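Local coordinates for protein aldo-keto reductase family 1, member B4 (Aldose reductase) (Schistosoma japonicum, PDB 4HBK) that probably reduces aldehydes, aldoses among them, to alcohols with NADPH, as an aldose reductase of the aldo-keto reductase family, at residues H75-Y80 and F107-L112; R83-I88 and K131-N136; V187-L192 and K210-Q215. All coordinates share one frame; numbering follows the deposited sequence.

Contact 1. Residues H75-Y80 and F107-L112; sequences HLDCAY and FITSKL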
loop_
_atom_site.group_PDB
_atom_site.type_symbol
_atom_site.label_atom_id
_atom_site.label_comp_id
_atom_site.label_asym_id
_atom_site.label_seq_id
_atom_site.Cartn_x
_atom_site.Cartn_y
_atom_site.Cartn_z
ATOM N N HIS A 75 5.704 5.335 9.470
ATOM C CA HIS A 75 4.593 4.803 8.705
ATOM C C HIS A 75 4.963 3.368 8.346
ATOM O O HIS A 75 6.035 3.132 7.785
ATOM C CB HIS A 75 4.408 5.667 7.452
ATOM C CG HIS A 75 3.426 5.128 6.456
ATOM N ND1 HIS A 75 2.999 5.868 5.372
ATOM C CD2 HIS A 75 2.816 3.925 6.354
ATOM C CE1 HIS A 75 2.150 5.149 4.658
ATOM N NE2 HIS A 75 2.016 3.970 5.228
ATOM N N LEU A 76 4.107 2.409 8.703
ATOM C CA LEU A 76 4.353 0.999 8.361
ATOM C C LEU A 76 3.176 0.466 7.578
ATOM O O LEU A 76 2.035 0.656 7.984
ATOM C CB LEU A 76 4.553 0.132 9.611
ATOM C CG LEU A 76 5.510 0.626 10.697
ATOM C CD1 LEU A 76 5.380 -0.221 11.976
ATOM C CD2 LEU A 76 6.930 0.588 10.186
ATOM N N ASP A 77 3.451 -0.206 6.462
ATOM C CA ASP A 77 2.390 -0.751 5.618
ATOM C C ASP A 77 2.329 -2.270 5.730
ATOM O O ASP A 77 3.269 -2.959 5.350
ATOM C CB ASP A 77 2.586 -0.320 4.165
ATOM C CG ASP A 77 1.495 -0.833 3.242
ATOM O OD1 ASP A 77 0.500 -0.113 3.019
ATOM O OD2 ASP A 77 1.629 -1.957 2.719
ATOM N N CYS A 78 1.222 -2.789 6.254
ATOM C CA CYS A 78 1.137 -4.214 6.577
ATOM C C CYS A 78 0.008 -4.892 5.809
ATOM O O CYS A 78 -0.752 -4.244 5.097
ATOM C CB CYS A 78 0.924 -4.416 8.088
ATOM S SG CYS A 78 2.022 -3.436 9.171
ATOM N N ALA A 79 -0.103 -6.204 5.951
ATOM C CA ALA A 79 -1.229 -6.907 5.360
ATOM C C ALA A 79 -1.424 -8.262 6.014
ATOM O O ALA A 79 -0.464 -8.957 6.347
ATOM C CB ALA A 79 -1.074 -7.034 3.834
ATOM N N TYR A 80 -2.686 -8.618 6.213
ATOM C CA TYR A 80 -3.034 -9.882 6.827
ATOM C C TYR A 80 -2.417 -11.018 6.042
ATOM O O TYR A 80 -1.943 -11.996 6.610
ATOM C CB TYR A 80 -4.555 -10.035 6.840
ATOM C CG TYR A 80 -5.038 -11.314 7.477
ATOM C CD1 TYR A 80 -5.472 -11.332 8.796
ATOM C CD2 TYR A 80 -5.076 -12.503 6.757
ATOM C CE1 TYR A 80 -5.928 -12.502 9.383
ATOM C CE2 TYR A 80 -5.524 -13.680 7.339
ATOM C CZ TYR A 80 -5.949 -13.674 8.650
ATOM O OH TYR A 80 -6.404 -14.839 9.232
ATOM N N PHE A 107 2.017 5.866 11.806
ATOM C CA PHE A 107 0.896 5.583 10.922
ATOM C C PHE A 107 0.937 4.107 10.532
ATOM O O PHE A 107 1.877 3.664 9.880
ATOM C CB PHE A 107 0.998 6.461 9.677
ATOM C CG PHE A 107 -0.252 6.500 8.850
ATOM C CD1 PHE A 107 -0.601 5.431 8.041
ATOM C CD2 PHE A 107 -1.064 7.626 8.857
ATOM C CE1 PHE A 107 -1.754 5.479 7.254
ATOM C CE2 PHE A 107 -2.213 7.681 8.079
ATOM C CZ PHE A 107 -2.563 6.601 7.280
ATOM N N ILE A 108 -0.078 3.347 10.924
ATOM C CA ILE A 108 -0.107 1.912 10.664
ATOM C C ILE A 108 -1.219 1.531 9.690
ATOM O O ILE A 108 -2.400 1.785 9.942
ATOM C CB ILE A 108 -0.365 1.131 11.951
ATOM C CG1 ILE A 108 0.647 1.526 13.030
ATOM C CG2 ILE A 108 -0.361 -0.369 11.671
ATOM C CD1 ILE A 108 2.033 0.988 12.772
ATOM N N THR A 109 -0.841 0.889 8.593
ATOM C CA THR A 109 -1.803 0.418 7.611
ATOM C C THR A 109 -1.866 -1.093 7.612
ATOM O O THR A 109 -0.837 -1.770 7.683
ATOM C CB THR A 109 -1.410 0.846 6.191
ATOM O OG1 THR A 109 -1.465 2.277 6.088
ATOM C CG2 THR A 109 -2.347 0.213 5.162
ATOM N N SER A 110 -3.078 -1.629 7.544
ATOM C CA SER A 110 -3.240 -3.039 7.234
ATOM C C SER A 110 -4.320 -3.197 6.181
ATOM O O SER A 110 -4.934 -2.217 5.753
ATOM C CB SER A 110 -3.565 -3.878 8.464
ATOM O OG SER A 110 -3.552 -5.257 8.109
ATOM N N LYS A 111 -4.547 -4.430 5.751
ATOM C CA LYS A 111 -5.431 -4.657 4.621
ATOM C C LYS A 111 -6.301 -5.877 4.861
ATOM O O LYS A 111 -5.847 -6.900 5.390
ATOM C CB LYS A 111 -4.624 -4.827 3.334
ATOM C CG LYS A 111 -3.451 -3.861 3.184
ATOM C CD LYS A 111 -2.871 -3.912 1.766
ATOM C CE LYS A 111 -1.603 -3.053 1.620
ATOM N NZ LYS A 111 -0.456 -3.494 2.476
ATOM N N LEU A 112 -7.560 -5.754 4.468
ATOM C CA LEU A 112 -8.521 -6.831 4.576
ATOM C C LEU A 112 -8.301 -7.807 3.435
ATOM O O LEU A 112 -8.349 -7.401 2.273
ATOM C CB LEU A 112 -9.935 -6.248 4.483
ATOM C CG LEU A 112 -11.086 -7.259 4.425
ATOM C CD1 LEU A 112 -11.172 -8.013 5.741
ATOM C CD2 LEU A 112 -12.404 -6.551 4.123
HETATM O O HOH W 1 -0.115 2.578 3.688
#
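His75 has one face of its imidazole covered by Phe107 CD1, which stands 4.0 Å above the plane, over the ring centre. The two planes are tilted by 47°, so the pair is oblique, neither a stack nor edge-to-face. Both residues sit on adjacent parallel strands of the (beta/alpha)8 TIM barrel, linked through helix 85-98 in a beta-alpha-beta unit. Leu76 N donates to Phe107 O and Thr109 N to Leu76 O, both nearly straight, while Cys78 N reaches Thr109 O at a more bent angle as the first strand ends.

Side chains alternate between the two faces. Leu76 and Ile108 run side by side toward helix 85-98, where both touch Leu92, and their CD1 atoms meet at 3.6 Å. On the other face, that of His75, Asp77 and Thr109, a water joins all three: it donates a hydrogen bond to Asp77 OD1 and lies in the plane of the imidazole at NE2, with Thr109 OG1 as its third partner. The far nitrogen of His75, ND1, is bonded to Pro47 O.

Lys111 is the polar centre. Its chain runs extended past Ala79 and bends only at the last torsion (chi4 63°), which swings NZ back onto the neighbouring strand. There it forms a salt bridge with Asp77 OD2 at 2.6 Å and a hydrogen bond to Cys78 O at 2.7 Å. Asp77 OD1 takes the water and also Gln215 NE2, which should limit rotation of the carboxylate. Lys111 is predicted to lower the pKa of the active-site Tyr82, and these two bonds would help fix the position of NZ. NZ meets OD2 from the syn side, 34° out of the carboxylate plane.

Contact 2. Residues R83-I88 and K131-N136; sequences RNEAEI and KNLRLN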
loop_
_atom_site.group_PDB
_atom_site.type_symbol
_atom_site.label_atom_id
_atom_site.label_comp_id
_atom_site.label_asym_id
_atom_site.label_seq_id
_atom_site.Cartn_x
_atom_site.Cartn_y
_atom_site.Cartn_z
ATOM N N ARG A 83 0.964 -12.845 6.558
ATOM C CA ARG A 83 1.028 -13.761 7.691
ATOM C C ARG A 83 2.179 -13.464 8.655
ATOM O O ARG A 83 2.783 -14.385 9.203
ATOM C CB ARG A 83 1.137 -15.200 7.180
ATOM C CG ARG A 83 -0.106 -15.653 6.439
ATOM C CD ARG A 83 -0.495 -17.065 6.834
ATOM N NE ARG A 83 -0.156 -18.018 5.785
ATOM C CZ ARG A 83 -1.011 -18.896 5.271
ATOM N NH1 ARG A 83 -2.261 -18.951 5.717
ATOM N NH2 ARG A 83 -0.613 -19.726 4.315
ATOM N N ASN A 84 2.480 -12.186 8.865
ATOM C CA ASN A 84 3.556 -11.806 9.774
ATOM C C ASN A 84 3.206 -10.612 10.644
ATOM O O ASN A 84 4.093 -9.951 11.177
ATOM C CB ASN A 84 4.841 -11.504 8.994
ATOM C CG ASN A 84 4.650 -10.412 7.967
ATOM O OD1 ASN A 84 3.613 -9.748 7.948
ATOM N ND2 ASN A 84 5.648 -10.213 7.109
ATOM N N GLU A 85 1.917 -10.324 10.786
ATOM C CA GLU A 85 1.505 -9.164 11.570
ATOM C C GLU A 85 1.785 -9.377 13.057
ATOM O O GLU A 85 1.942 -8.415 13.808
ATOM C CB GLU A 85 0.031 -8.830 11.332
ATOM C CG GLU A 85 -0.264 -8.412 9.898
ATOM C CD GLU A 85 -1.664 -7.865 9.711
ATOM O OE1 GLU A 85 -2.639 -8.542 10.105
ATOM O OE2 GLU A 85 -1.792 -6.748 9.168
ATOM N N ALA A 86 1.862 -10.635 13.484
ATOM C CA ALA A 86 2.186 -10.927 14.877
ATOM C C ALA A 86 3.651 -10.584 15.170
ATOM O O ALA A 86 3.961 -10.024 16.214
ATOM C CB ALA A 86 1.885 -12.388 15.208
ATOM N N GLU A 87 4.542 -10.911 14.236
ATOM C CA GLU A 87 5.951 -10.549 14.367
ATOM C C GLU A 87 6.126 -9.038 14.295
ATOM O O GLU A 87 6.963 -8.462 14.991
ATOM C CB GLU A 87 6.798 -11.226 13.283
ATOM C CG GLU A 87 7.049 -12.714 13.499
ATOM C CD GLU A 87 5.782 -13.575 13.413
ATOM O OE1 GLU A 87 4.816 -13.183 12.702
ATOM O OE2 GLU A 87 5.760 -14.652 14.067
ATOM N N ILE A 88 5.336 -8.398 13.444
ATOM C CA ILE A 88 5.372 -6.949 13.327
ATOM C C ILE A 88 4.887 -6.289 14.624
ATOM O O ILE A 88 5.551 -5.416 15.178
ATOM C CB ILE A 88 4.537 -6.476 12.122
ATOM C CG1 ILE A 88 5.288 -6.783 10.822
ATOM C CG2 ILE A 88 4.219 -4.980 12.237
ATOM C CD1 ILE A 88 4.457 -6.683 9.552
ATOM N N LYS A 131 -5.346 -7.541 16.911
ATOM C CA LYS A 131 -4.811 -8.409 17.947
ATOM C C LYS A 131 -3.347 -8.708 17.661
ATOM O O LYS A 131 -2.490 -8.499 18.512
ATOM C CB LYS A 131 -5.610 -9.711 18.011
ATOM C CG LYS A 131 -5.116 -10.714 19.022
ATOM C CD LYS A 131 -6.080 -11.888 19.101
ATOM C CE LYS A 131 -5.533 -12.995 19.995
ATOM N NZ LYS A 131 -6.099 -14.333 19.635
ATOM N N ASN A 132 -3.067 -9.210 16.460
ATOM C CA ASN A 132 -1.700 -9.545 16.067
ATOM C C ASN A 132 -0.740 -8.359 16.082
ATOM O O ASN A 132 0.413 -8.499 16.478
ATOM C CB ASN A 132 -1.681 -10.214 14.695
ATOM C CG ASN A 132 -2.240 -11.629 14.734
ATOM O OD1 ASN A 132 -2.200 -12.288 15.766
ATOM N ND2 ASN A 132 -2.770 -12.094 13.613
ATOM N N LEU A 133 -1.212 -7.193 15.646
ATOM C CA LEU A 133 -0.383 -5.985 15.641
ATOM C C LEU A 133 -0.271 -5.378 17.033
ATOM O O LEU A 133 0.524 -4.466 17.256
ATOM C CB LEU A 133 -0.947 -4.950 14.668
ATOM C CG LEU A 133 -0.770 -5.285 13.183
ATOM C CD1 LEU A 133 -1.392 -4.214 12.287
ATOM C CD2 LEU A 133 0.723 -5.465 12.874
ATOM N N ARG A 134 -1.094 -5.863 17.960
ATOM C CA ARG A 134 -1.056 -5.372 19.330
ATOM C C ARG A 134 -1.485 -3.900 19.420
ATOM O O ARG A 134 -0.969 -3.133 20.228
ATOM C CB ARG A 134 0.341 -5.613 19.930
ATOM C CG ARG A 134 0.629 -7.114 20.062
ATOM C CD ARG A 134 2.093 -7.483 19.843
ATOM N NE ARG A 134 2.850 -7.488 21.089
ATOM C CZ ARG A 134 3.433 -8.559 21.625
ATOM N NH1 ARG A 134 3.374 -9.742 21.026
ATOM N NH2 ARG A 134 4.097 -8.434 22.766
ATOM N N LEU A 135 -2.466 -3.538 18.597
ATOM C CA LEU A 135 -2.960 -2.174 18.494
ATOM C C LEU A 135 -4.433 -2.107 18.893
ATOM O O LEU A 135 -5.137 -3.116 18.837
ATOM C CB LEU A 135 -2.822 -1.701 17.046
ATOM C CG LEU A 135 -1.399 -1.635 16.502
ATOM C CD1 LEU A 135 -1.417 -1.167 15.043
ATOM C CD2 LEU A 135 -0.551 -0.712 17.374
ATOM N N ASN A 136 -4.907 -0.920 19.271
ATOM C CA ASN A 136 -6.331 -0.742 19.534
ATOM C C ASN A 136 -7.063 -0.200 18.325
ATOM O O ASN A 136 -8.278 -0.321 18.235
ATOM C CB ASN A 136 -6.570 0.162 20.745
ATOM C CG ASN A 136 -5.872 -0.354 21.983
ATOM O OD1 ASN A 136 -6.010 -1.517 22.353
ATOM N ND2 ASN A 136 -5.088 0.496 22.605
HETATM O O HOH W 2 -3.007 -10.808 11.293
#
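With chi1 at -72°, Leu133 sets CG beside its own backbone N and opposite the carbonyl carbon, and an extended second torsion spreads its two methyls over the first turn of helix 85-98. CD2 does most of the touching: it lies 3.3 Å from Glu85 O and 3.6 Å from Ile88 CG2, alongside an isoleucine that points the same way. The other methyl, CD1, faces the carboxylate of Glu85.

Asn132 comes in next to it, its CB packed on the peptide that joins Glu85 to Ala86. The backbones are close here, with the CA atoms of Ala86 and Asn132 4.3 Å apart. Ala86 CA directs its hydrogen at Asn132 O over 3.4 Å, whereas Glu85 O and Asn132 O, both acceptors, come together without bonding.

This is helix-to-helix packing on the outer layer of the TIM barrel, where the start of helix 85-98 meets the C-terminal end of helix 119-133. The latter finishes in a Schellman motif: Arg134 takes a positive phi of 66°, and its N bonds back to Lys131 O. Beyond that turn, Arg134 NH2 makes a salt bridge to Glu93 further along helix 85-98.

A water bridges the two segments: it donates to Glu85 OE1 at 2.6 Å and accepts from Asn132 ND2 at 2.7 Å. Thr129 OG1 is a second partner of OE1, and Ser110 OG of strand 107-112 bonds OE2.

Contact 3. Residues V187-L192 and K210-Q215; sequences VKSIGL and KPANLQ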
loop_
_atom_site.group_PDB
_atom_site.type_symbol
_atom_site.label_atom_id
_atom_site.label_comp_id
_atom_site.label_asym_id
_atom_site.label_seq_id
_atom_site.Cartn_x
_atom_site.Cartn_y
_atom_site.Cartn_z
ATOM N N VAL A 187 -10.799 1.786 13.266
ATOM C CA VAL A 187 -10.012 2.261 12.135
ATOM C C VAL A 187 -10.252 3.759 11.929
ATOM O O VAL A 187 -11.385 4.207 12.022
ATOM C CB VAL A 187 -10.402 1.480 10.863
ATOM C CG1 VAL A 187 -9.880 2.161 9.635
ATOM C CG2 VAL A 187 -9.892 0.029 10.945
ATOM N N LYS A 188 -9.201 4.535 11.655
ATOM C CA LYS A 188 -9.378 5.983 11.448
ATOM C C LYS A 188 -9.800 6.334 10.023
ATOM O O LYS A 188 -10.651 7.207 9.809
ATOM C CB LYS A 188 -8.114 6.756 11.800
ATOM C CG LYS A 188 -7.628 6.570 13.223
ATOM C CD LYS A 188 -8.645 7.031 14.243
ATOM C CE LYS A 188 -7.984 7.261 15.599
ATOM N NZ LYS A 188 -8.958 7.681 16.653
ATOM N N SER A 189 -9.184 5.670 9.046
ATOM C CA SER A 189 -9.473 5.938 7.641
ATOM C C SER A 189 -9.547 4.609 6.913
ATOM O O SER A 189 -8.855 3.665 7.280
ATOM C CB SER A 189 -8.369 6.793 7.014
ATOM O OG SER A 189 -8.137 7.994 7.732
ATOM N N ILE A 190 -10.387 4.531 5.889
ATOM C CA ILE A 190 -10.482 3.326 5.073
ATOM C C ILE A 190 -10.163 3.629 3.604
ATOM O O ILE A 190 -10.277 4.770 3.164
ATOM C CB ILE A 190 -11.887 2.696 5.198
ATOM C CG1 ILE A 190 -12.960 3.771 4.993
ATOM C CG2 ILE A 190 -12.050 2.028 6.569
ATOM C CD1 ILE A 190 -14.394 3.240 5.142
ATOM N N GLY A 191 -9.759 2.612 2.848
ATOM C CA GLY A 191 -9.403 2.815 1.455
ATOM C C GLY A 191 -9.388 1.556 0.597
ATOM O O GLY A 191 -9.882 0.504 1.003
ATOM N N LEU A 192 -8.802 1.668 -0.594
ATOM C CA LEU A 192 -8.856 0.608 -1.593
ATOM C C LEU A 192 -7.465 0.233 -2.082
ATOM O O LEU A 192 -6.560 1.058 -2.097
ATOM C CB LEU A 192 -9.713 1.066 -2.781
ATOM C CG LEU A 192 -11.130 1.536 -2.424
ATOM C CD1 LEU A 192 -11.790 2.266 -3.592
ATOM C CD2 LEU A 192 -11.998 0.377 -1.961
ATOM N N LYS A 210 -16.084 8.280 2.405
ATOM C CA LYS A 210 -15.270 8.128 1.213
ATOM C C LYS A 210 -13.953 7.421 1.510
ATOM O O LYS A 210 -13.389 7.550 2.595
ATOM C CB LYS A 210 -15.025 9.487 0.551
ATOM C CG LYS A 210 -16.310 10.113 0.025
ATOM C CD LYS A 210 -16.057 11.082 -1.119
ATOM C CE LYS A 210 -15.923 12.502 -0.637
ATOM N NZ LYS A 210 -16.289 13.484 -1.711
ATOM N N PRO A 211 -13.478 6.635 0.551
ATOM C CA PRO A 211 -12.130 6.080 0.675
ATOM C C PRO A 211 -11.162 7.245 0.801
ATOM O O PRO A 211 -11.373 8.262 0.133
ATOM C CB PRO A 211 -11.931 5.338 -0.650
ATOM C CG PRO A 211 -13.069 5.828 -1.570
ATOM C CD PRO A 211 -14.175 6.185 -0.662
ATOM N N ALA A 212 -10.158 7.118 1.667
ATOM C CA ALA A 212 -9.162 8.166 1.874
ATOM C C ALA A 212 -7.903 7.910 1.060
ATOM O O ALA A 212 -7.089 8.816 0.842
ATOM C CB ALA A 212 -8.793 8.258 3.353
ATOM N N ASN A 213 -7.726 6.671 0.616
ATOM C CA ASN A 213 -6.472 6.295 -0.010
ATOM C C ASN A 213 -6.641 5.141 -0.993
ATOM O O ASN A 213 -7.482 4.261 -0.793
ATOM C CB ASN A 213 -5.447 5.949 1.077
ATOM C CG ASN A 213 -4.145 5.427 0.517
ATOM O OD1 ASN A 213 -3.902 4.219 0.525
ATOM N ND2 ASN A 213 -3.286 6.332 0.041
ATOM N N LEU A 214 -5.855 5.170 -2.064
ATOM C CA LEU A 214 -5.829 4.095 -3.045
ATOM C C LEU A 214 -4.375 3.658 -3.135
ATOM O O LEU A 214 -3.485 4.507 -3.285
ATOM C CB LEU A 214 -6.303 4.604 -4.413
ATOM C CG LEU A 214 -6.128 3.662 -5.611
ATOM C CD1 LEU A 214 -7.064 2.460 -5.520
ATOM C CD2 LEU A 214 -6.319 4.396 -6.944
ATOM N N GLN A 215 -4.130 2.356 -3.010
ATOM C CA GLN A 215 -2.779 1.820 -3.132
ATOM C C GLN A 215 -2.735 0.947 -4.374
ATOM O O GLN A 215 -3.547 0.043 -4.524
ATOM C CB GLN A 215 -2.362 1.013 -1.881
ATOM C CG GLN A 215 -0.929 0.445 -1.969
ATOM C CD GLN A 215 -0.447 -0.268 -0.691
ATOM O OE1 GLN A 215 0.026 -1.401 -0.754
ATOM N NE2 GLN A 215 -0.544 0.406 0.459
HETATM O O HOH W 3 -11.706 7.018 5.089
#
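The close part of this contact lies at Leu192, which is bonded through both its N and its O to the strand 213-215: Leu192 N gives to Asn213 O and Leu192 O takes from Gln215 N, each over 2.9 Å. Its side chain adds apolar cover, with CD1 resting near Pro211 CB. With chi1 171° and chi2 69°, Leu214 brings CD1 to 4.1 Å from Leu192 CB. Gly191 sits close too, its CA 3.3 Å from Asn213 O and within touch of the proline ring. The short strand segments 189-192 and 213-215 run at 39° to each other, and just before the second of them Ala212 N donates to Ile190 O at 2.8 Å. Pro211 CA offers its hydrogen to the same carbonyl in a longer CA-H...O contact.

The solvent side is at Lys210, which is exposed. Here a water enters, accepting from Ile190 N and lying 3.1 Å from Lys210 O. Ser189 meets Ala212 only through their CB atoms, 4.0 Å apart; its hydroxyl is taken by Asn42.

These are neighbouring parallel strands of the TIM barrel, joined in a beta-alpha-beta unit through helix 197-206. Asn213 ND2 bonds the hydroxyls of Thr237 and Thr239, and Gln215 NE2 reaches Asp77 OD1 across the barrel interior. On the outside, Leu192 and Leu214 both lean on Ile200 of helix 197-206, Trp175 of helix 171-183 packs against Ile190, Leu192 and Pro211, and strand 138-143 pairs with the other edge of strand 187-193.

How the contacts relate
Contacts 1 and 3 each join two adjacent strands of the same eight-stranded parallel barrel; contact 1 closes along the chain before contact 3 opens, and their centres are about 11 Å apart. Gln215 bonds Asp77 and packs on Lys111, so the two contacts place these three residues together inside the barrel, beside the predicted catalytic Tyr82. Contact 2 packs two helices outside the strands, its centre about 10 Å from that of contact 1, and Glu85 touches Ser110 between them. Along the chain the segments of contacts 1 and 2 alternate: 75-80, 83-88, 107-112, 131-136, each strand being followed by its helix. Contacts 2 and 3, about 20 Å apart between centres, do not touch.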